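Local coordinates for protein halohydrin dehalogenase (Rhizobium radiobacter, PDB 4IY1) that probably catalyses cofactor-free halide elimination from vicinal halohydrins to give epoxides, and in engineered form serves cyanolysis for Atorvastatin synthesis, at residues 6-11 with 79-84; 204-209 with 241-246. The protein carries 37 engineered substitutions. One frame throughout, in Å; residues are numbered along the deposited sequence.

Interaction 1: residues 6-11 with 79-84; sequences VTNVKH and NDIAPV. Engineered in segment 79-84: A82 (natural residue Phe), P83 (natural residue Ala), V84 (natural residue Pro).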
loop_
_atom_site.group_PDB
_atom_site.type_symbol
_atom_site.label_atom_id
_atom_site.label_comp_id
_atom_site.label_asym_id
_atom_site.label_seq_id
_atom_site.Cartn_x
_atom_site.Cartn_y
_atom_site.Cartn_z
ATOM N N VAL B 6 -17.845 -22.703 -5.119
ATOM C CA VAL B 6 -16.453 -22.663 -4.698
ATOM C C VAL B 6 -15.710 -23.579 -5.661
ATOM O O VAL B 6 -16.200 -24.658 -5.993
ATOM C CB VAL B 6 -16.298 -23.203 -3.244
ATOM C CG1 VAL B 6 -14.844 -23.198 -2.798
ATOM C CG2 VAL B 6 -17.168 -22.433 -2.273
ATOM N N THR B 7 -14.633 -23.074 -6.240
ATOM C CA THR B 7 -13.853 -23.821 -7.193
ATOM C C THR B 7 -12.731 -24.539 -6.468
ATOM O O THR B 7 -12.350 -24.152 -5.344
ATOM C CB THR B 7 -13.241 -22.886 -8.284
ATOM O OG1 THR B 7 -12.396 -21.887 -7.665
ATOM C CG2 THR B 7 -14.365 -22.189 -9.080
ATOM N N ASN B 8 -12.136 -25.514 -7.148
ATOM C CA ASN B 8 -10.995 -26.238 -6.623
ATOM C C ASN B 8 -11.206 -26.682 -5.174
ATOM O O ASN B 8 -10.346 -26.515 -4.316
ATOM C CB ASN B 8 -9.716 -25.402 -6.784
ATOM C CG ASN B 8 -9.339 -25.190 -8.250
ATOM O OD1 ASN B 8 -9.448 -26.102 -9.075
ATOM N ND2 ASN B 8 -8.937 -23.977 -8.586
ATOM N N VAL B 9 -12.361 -27.277 -4.913
ATOM C CA VAL B 9 -12.868 -27.363 -3.563
ATOM C C VAL B 9 -11.994 -28.221 -2.653
ATOM O O VAL B 9 -11.994 -28.028 -1.445
ATOM C CB VAL B 9 -14.333 -27.831 -3.521
ATOM C CG1 VAL B 9 -14.423 -29.327 -3.820
ATOM C CG2 VAL B 9 -14.941 -27.516 -2.163
ATOM N N LYS B 10 -11.151 -29.063 -3.240
ATOM C CA LYS B 10 -10.287 -29.958 -2.456
ATOM C C LYS B 10 -8.977 -29.326 -2.022
ATOM O O LYS B 10 -8.170 -29.983 -1.365
ATOM C CB LYS B 10 -9.991 -31.237 -3.228
ATOM C CG LYS B 10 -11.226 -32.114 -3.471
ATOM C CD LYS B 10 -10.853 -33.340 -4.300
ATOM C CE LYS B 10 -11.808 -34.507 -4.064
ATOM N NZ LYS B 10 -11.535 -35.644 -4.996
ATOM N N HIS B 11 -8.739 -28.073 -2.402
ATOM C CA HIS B 11 -7.433 -27.461 -2.140
ATOM C C HIS B 11 -7.533 -26.078 -1.584
ATOM O O HIS B 11 -8.571 -25.406 -1.739
ATOM C CB HIS B 11 -6.583 -27.440 -3.405
ATOM C CG HIS B 11 -6.569 -28.751 -4.155
ATOM N ND1 HIS B 11 -5.678 -29.728 -3.889
ATOM C CD2 HIS B 11 -7.342 -29.203 -5.230
ATOM C CE1 HIS B 11 -5.902 -30.773 -4.715
ATOM N NE2 HIS B 11 -6.932 -30.453 -5.522
ATOM N N ASN B 79 -11.360 -19.829 -6.000
ATOM C CA ASN B 79 -10.303 -20.394 -5.162
ATOM C C ASN B 79 -9.217 -20.929 -6.074
ATOM O O ASN B 79 -9.259 -22.077 -6.516
ATOM C CB ASN B 79 -10.899 -21.510 -4.279
ATOM C CG ASN B 79 -9.849 -22.288 -3.494
ATOM O OD1 ASN B 79 -9.064 -21.719 -2.737
ATOM N ND2 ASN B 79 -9.868 -23.611 -3.639
ATOM N N ASP B 80 -8.297 -20.055 -6.454
ATOM C CA ASP B 80 -7.377 -20.353 -7.522
ATOM C C ASP B 80 -6.037 -20.921 -7.065
ATOM O O ASP B 80 -5.455 -20.483 -6.062
ATOM C CB ASP B 80 -7.190 -19.128 -8.410
ATOM C CG ASP B 80 -8.454 -18.787 -9.189
ATOM O OD1 ASP B 80 -8.939 -19.654 -9.969
ATOM O OD2 ASP B 80 -9.049 -17.737 -8.884
ATOM N N ILE B 81 -5.555 -21.920 -7.797
ATOM C CA ILE B 81 -4.363 -22.641 -7.392
ATOM C C ILE B 81 -3.468 -22.844 -8.586
ATOM O O ILE B 81 -3.930 -22.830 -9.723
ATOM C CB ILE B 81 -4.706 -23.999 -6.742
ATOM C CG1 ILE B 81 -5.506 -24.854 -7.742
ATOM C CG2 ILE B 81 -5.564 -23.756 -5.493
ATOM C CD1 ILE B 81 -5.779 -26.270 -7.291
ATOM N N ALA B 82 -2.167 -22.865 -8.336
ATOM C CA ALA B 82 -1.223 -23.290 -9.343
ATOM C C ALA B 82 0.034 -23.687 -8.644
ATOM O O ALA B 82 0.334 -23.169 -7.559
ATOM C CB ALA B 82 -0.945 -22.169 -10.331
ATOM N N PRO B 83 0.783 -24.617 -9.243
ATOM C CA PRO B 83 2.032 -25.001 -8.602
ATOM C C PRO B 83 2.991 -23.821 -8.585
ATOM O O PRO B 83 3.266 -23.247 -9.638
ATOM C CB PRO B 83 2.561 -26.122 -9.515
ATOM C CG PRO B 83 1.330 -26.717 -10.108
ATOM C CD PRO B 83 0.406 -25.546 -10.327
ATOM N N VAL B 84 3.428 -23.420 -7.392
ATOM C CA VAL B 84 4.676 -22.676 -7.235
ATOM C C VAL B 84 5.870 -23.621 -7.116
ATOM O O VAL B 84 5.907 -24.491 -6.237
ATOM C CB VAL B 84 4.660 -21.772 -5.986
ATOM C CG1 VAL B 84 4.133 -22.522 -4.763
ATOM C CG2 VAL B 84 6.055 -21.242 -5.714
HETATM O O HOH W 1 -11.217 -20.533 -9.551
#

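Interaction 2: residues 204-209 with 241-246; sequences KYTALQ and GGFPVV. Engineered in segment 204-209: Y205 (natural residue Val). Engineered in segment 241-246: V245 (natural residue Met), V246 (natural residue Ile).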
loop_
_atom_site.group_PDB
_atom_site.type_symbol
_atom_site.label_atom_id
_atom_site.label_comp_id
_atom_site.label_asym_id
_atom_site.label_seq_id
_atom_site.Cartn_x
_atom_site.Cartn_y
_atom_site.Cartn_z
ATOM N N LYS B 204 8.928 -18.378 13.818
ATOM C CA LYS B 204 9.839 -17.278 13.593
ATOM C C LYS B 204 9.198 -16.077 12.859
ATOM O O LYS B 204 9.418 -14.933 13.231
ATOM C CB LYS B 204 11.051 -17.761 12.825
ATOM C CG LYS B 204 12.223 -16.803 12.869
ATOM C CD LYS B 204 13.439 -17.475 12.271
ATOM C CE LYS B 204 14.642 -16.551 12.267
ATOM N NZ LYS B 204 15.779 -17.230 11.579
ATOM N N TYR B 205 8.485 -16.338 11.770
ATOM C CA TYR B 205 8.195 -15.281 10.795
ATOM C C TYR B 205 6.742 -14.770 10.834
ATOM O O TYR B 205 6.441 -13.682 10.320
ATOM C CB TYR B 205 8.603 -15.719 9.388
ATOM C CG TYR B 205 10.099 -15.713 9.166
ATOM C CD1 TYR B 205 10.813 -14.531 9.225
ATOM C CD2 TYR B 205 10.803 -16.894 8.957
ATOM C CE1 TYR B 205 12.180 -14.507 9.043
ATOM C CE2 TYR B 205 12.184 -16.892 8.817
ATOM C CZ TYR B 205 12.867 -15.689 8.843
ATOM O OH TYR B 205 14.232 -15.633 8.657
ATOM N N THR B 206 5.848 -15.571 11.411
ATOM C CA THR B 206 4.487 -15.135 11.698
ATOM C C THR B 206 4.352 -14.539 13.098
ATOM O O THR B 206 5.096 -14.908 14.018
ATOM C CB THR B 206 3.438 -16.241 11.430
ATOM O OG1 THR B 206 3.294 -17.075 12.583
ATOM C CG2 THR B 206 3.851 -17.099 10.237
ATOM N N ALA B 207 3.493 -13.528 13.231
ATOM C CA ALA B 207 3.306 -12.837 14.521
ATOM C C ALA B 207 2.579 -13.729 15.505
ATOM O O ALA B 207 2.893 -13.737 16.679
ATOM C CB ALA B 207 2.535 -11.508 14.351
ATOM N N LEU B 208 1.540 -14.418 15.045
ATOM C CA LEU B 208 0.778 -15.272 15.927
ATOM C C LEU B 208 1.502 -16.633 16.137
ATOM O O LEU B 208 1.023 -17.473 16.867
ATOM C CB LEU B 208 -0.637 -15.510 15.373
ATOM C CG LEU B 208 -1.711 -14.418 15.506
ATOM C CD1 LEU B 208 -2.877 -14.772 14.606
ATOM C CD2 LEU B 208 -2.206 -14.227 16.935
ATOM N N GLN B 209 2.618 -16.848 15.451
ATOM C CA GLN B 209 3.449 -18.032 15.685
ATOM C C GLN B 209 2.673 -19.344 15.512
ATOM O O GLN B 209 2.937 -20.314 16.206
ATOM C CB GLN B 209 4.096 -17.981 17.087
ATOM C CG GLN B 209 5.083 -16.851 17.254
ATOM C CD GLN B 209 5.735 -16.842 18.631
ATOM O OE1 GLN B 209 5.064 -17.020 19.651
ATOM N NE2 GLN B 209 7.023 -16.540 18.668
ATOM N N GLY B 241 -1.680 -14.032 9.555
ATOM C CA GLY B 241 -1.282 -14.062 10.980
ATOM C C GLY B 241 -0.149 -13.115 11.355
ATOM O O GLY B 241 0.607 -13.390 12.294
ATOM N N GLY B 242 0.002 -12.019 10.602
ATOM C CA GLY B 242 1.003 -10.981 10.893
ATOM C C GLY B 242 2.327 -11.220 10.198
ATOM O O GLY B 242 3.302 -10.496 10.419
ATOM N N PHE B 243 2.378 -12.220 9.330
ATOM C CA PHE B 243 3.559 -12.404 8.477
ATOM C C PHE B 243 3.722 -11.188 7.569
ATOM O O PHE B 243 2.728 -10.592 7.177
ATOM C CB PHE B 243 3.405 -13.681 7.634
ATOM C CG PHE B 243 4.565 -13.957 6.730
ATOM C CD1 PHE B 243 4.570 -13.486 5.419
ATOM C CD2 PHE B 243 5.624 -14.748 7.158
ATOM C CE1 PHE B 243 5.612 -13.785 4.559
ATOM C CE2 PHE B 243 6.686 -15.028 6.312
ATOM C CZ PHE B 243 6.674 -14.555 5.002
ATOM N N PRO B 244 4.970 -10.779 7.277
ATOM C CA PRO B 244 6.202 -11.251 7.891
ATOM C C PRO B 244 6.580 -10.483 9.156
ATOM O O PRO B 244 6.274 -9.294 9.291
ATOM C CB PRO B 244 7.256 -10.986 6.804
ATOM C CG PRO B 244 6.684 -9.879 5.969
ATOM C CD PRO B 244 5.228 -9.682 6.333
ATOM N N VAL B 245 7.334 -11.152 10.021
ATOM C CA VAL B 245 7.905 -10.555 11.211
ATOM C C VAL B 245 9.399 -10.852 11.169
ATOM O O VAL B 245 9.796 -12.012 11.000
ATOM C CB VAL B 245 7.211 -11.151 12.469
ATOM C CG1 VAL B 245 8.189 -11.742 13.463
ATOM C CG2 VAL B 245 6.294 -10.140 13.117
ATOM N N VAL B 246 10.210 -9.801 11.089
ATOM C CA VAL B 246 11.660 -9.958 11.177
ATOM C C VAL B 246 12.146 -9.505 12.539
ATOM O O VAL B 246 11.512 -8.672 13.196
ATOM C CB VAL B 246 12.443 -9.182 10.088
ATOM C CG1 VAL B 246 11.804 -9.328 8.718
ATOM C CG2 VAL B 246 12.585 -7.724 10.468
HETATM O O HOH W 2 11.362 -13.159 12.990
#

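Interaction 1: residues 6-11 with 79-84
The amide of N79 grips the loop that follows strand 3-6 of a Rossmann-type sheet, from the neighbouring strand 75-79, at a place consistent with the NNAG motif of short-chain dehydrogenases. With CG anti to its backbone N (chi1 173°), N79 turns ND2 into the loop. N79 ND2 donates to T7 O at 3.1 Å, in the carbonyl plane on a lone pair, and to H11 O at 2.9 Å, from well above its plane. The backbone of N79 is held too: its N donates to T7 OG1 at 2.8 Å, and its O accepts N8 ND2 in return at 2.8 Å, fairly straight (163°). A type I turn from N8 to H11 sets N8 ND2 and H11 O. I81 meets N8 tip to tip and crosses H11 at about a right angle, its CD1 3.9 Å from H11 CD2. A water joins T7 OG1 to D80, donating to OD1 across 2.5 Å. An alanine at N79 would probably loosen the loop, because T7 O, H11 O and, through OD1, G13 N would all lose their amide partner. In the second shell, H31 holds N8 N, H11 ND1 is bonded to S183, and D80 OD2 is hydrogen-bonded to S78 OG.

Interaction 2: residues 204-209 with 241-246
G241 O anchors one tight end of this contact, where the backbone N-H groups of A207 and L208 converge on it. The bond from L208 N, 3.1 Å to G241 O, is the straighter (157° at the hydrogen) and lies in the carbonyl plane; that from A207 N to G241 O, 3.0 Å, is weak and bent to 124°. A207 CB presses on the backbone of G242 so closely that a CB on this glycine would sit 2.4 Å from it. Further along, Y205 O accepts a weak bond from V245 N (2.7 Å), and the F243 ring brings its CE2 atom to 3.7 Å from Y205 CB. P244, joined through a cis peptide bond, folds back so that its CB covers one face of the F243 ring over its centre. The contact thus ties the C-terminal end of helix 196-205 to the loop leaving strand 236-239, the outermost strand within this chain of its Rossmann-fold sheet. Here the loop also meets other subunits: K161 of the second subunit donates to G242 O and P244 O. The buried core continues through two engineered residues. V245 holds a nearly eclipsed torsion (chi1 125°) with CG1 against K204 O. The ring of Y205 is roofed on one face by K204 CG, while V245 O lies at its edge, near the ring plane, 3.2 Å from Y205 CD1. At the far end of that ring, Y205 OH is hydrogen-bonded to Y205 OH of the third subunit. The loose side is at K204 itself, an exposed residue, where water enters: water 2 donates to K204 O at 2.6 Å and to V245 O at 2.8 Å, bridging the two backbones.

How the interactions relate
Along the chain the two interactions come in series, interaction 1 closing before interaction 2 opens. They lie about 24 Å apart between centres and about 13 Å between nearest atoms, so they do not touch. Both involve loops that leave strands of the same parallel sheet: interaction 1 follows the adjacent strands 3-6 and 75-79 near the middle, whereas 241-246 follows strand 236-239, outermost within this chain. Interaction 1 has its centre about 7 Å from that of the chain and meets no other chain; the centre of interaction 2 is about 21 Å from it. One therefore ties together two loops at the C-terminal ends of adjacent strands, and the other fastens a helix end to a loop where two neighbouring subunits also touch them.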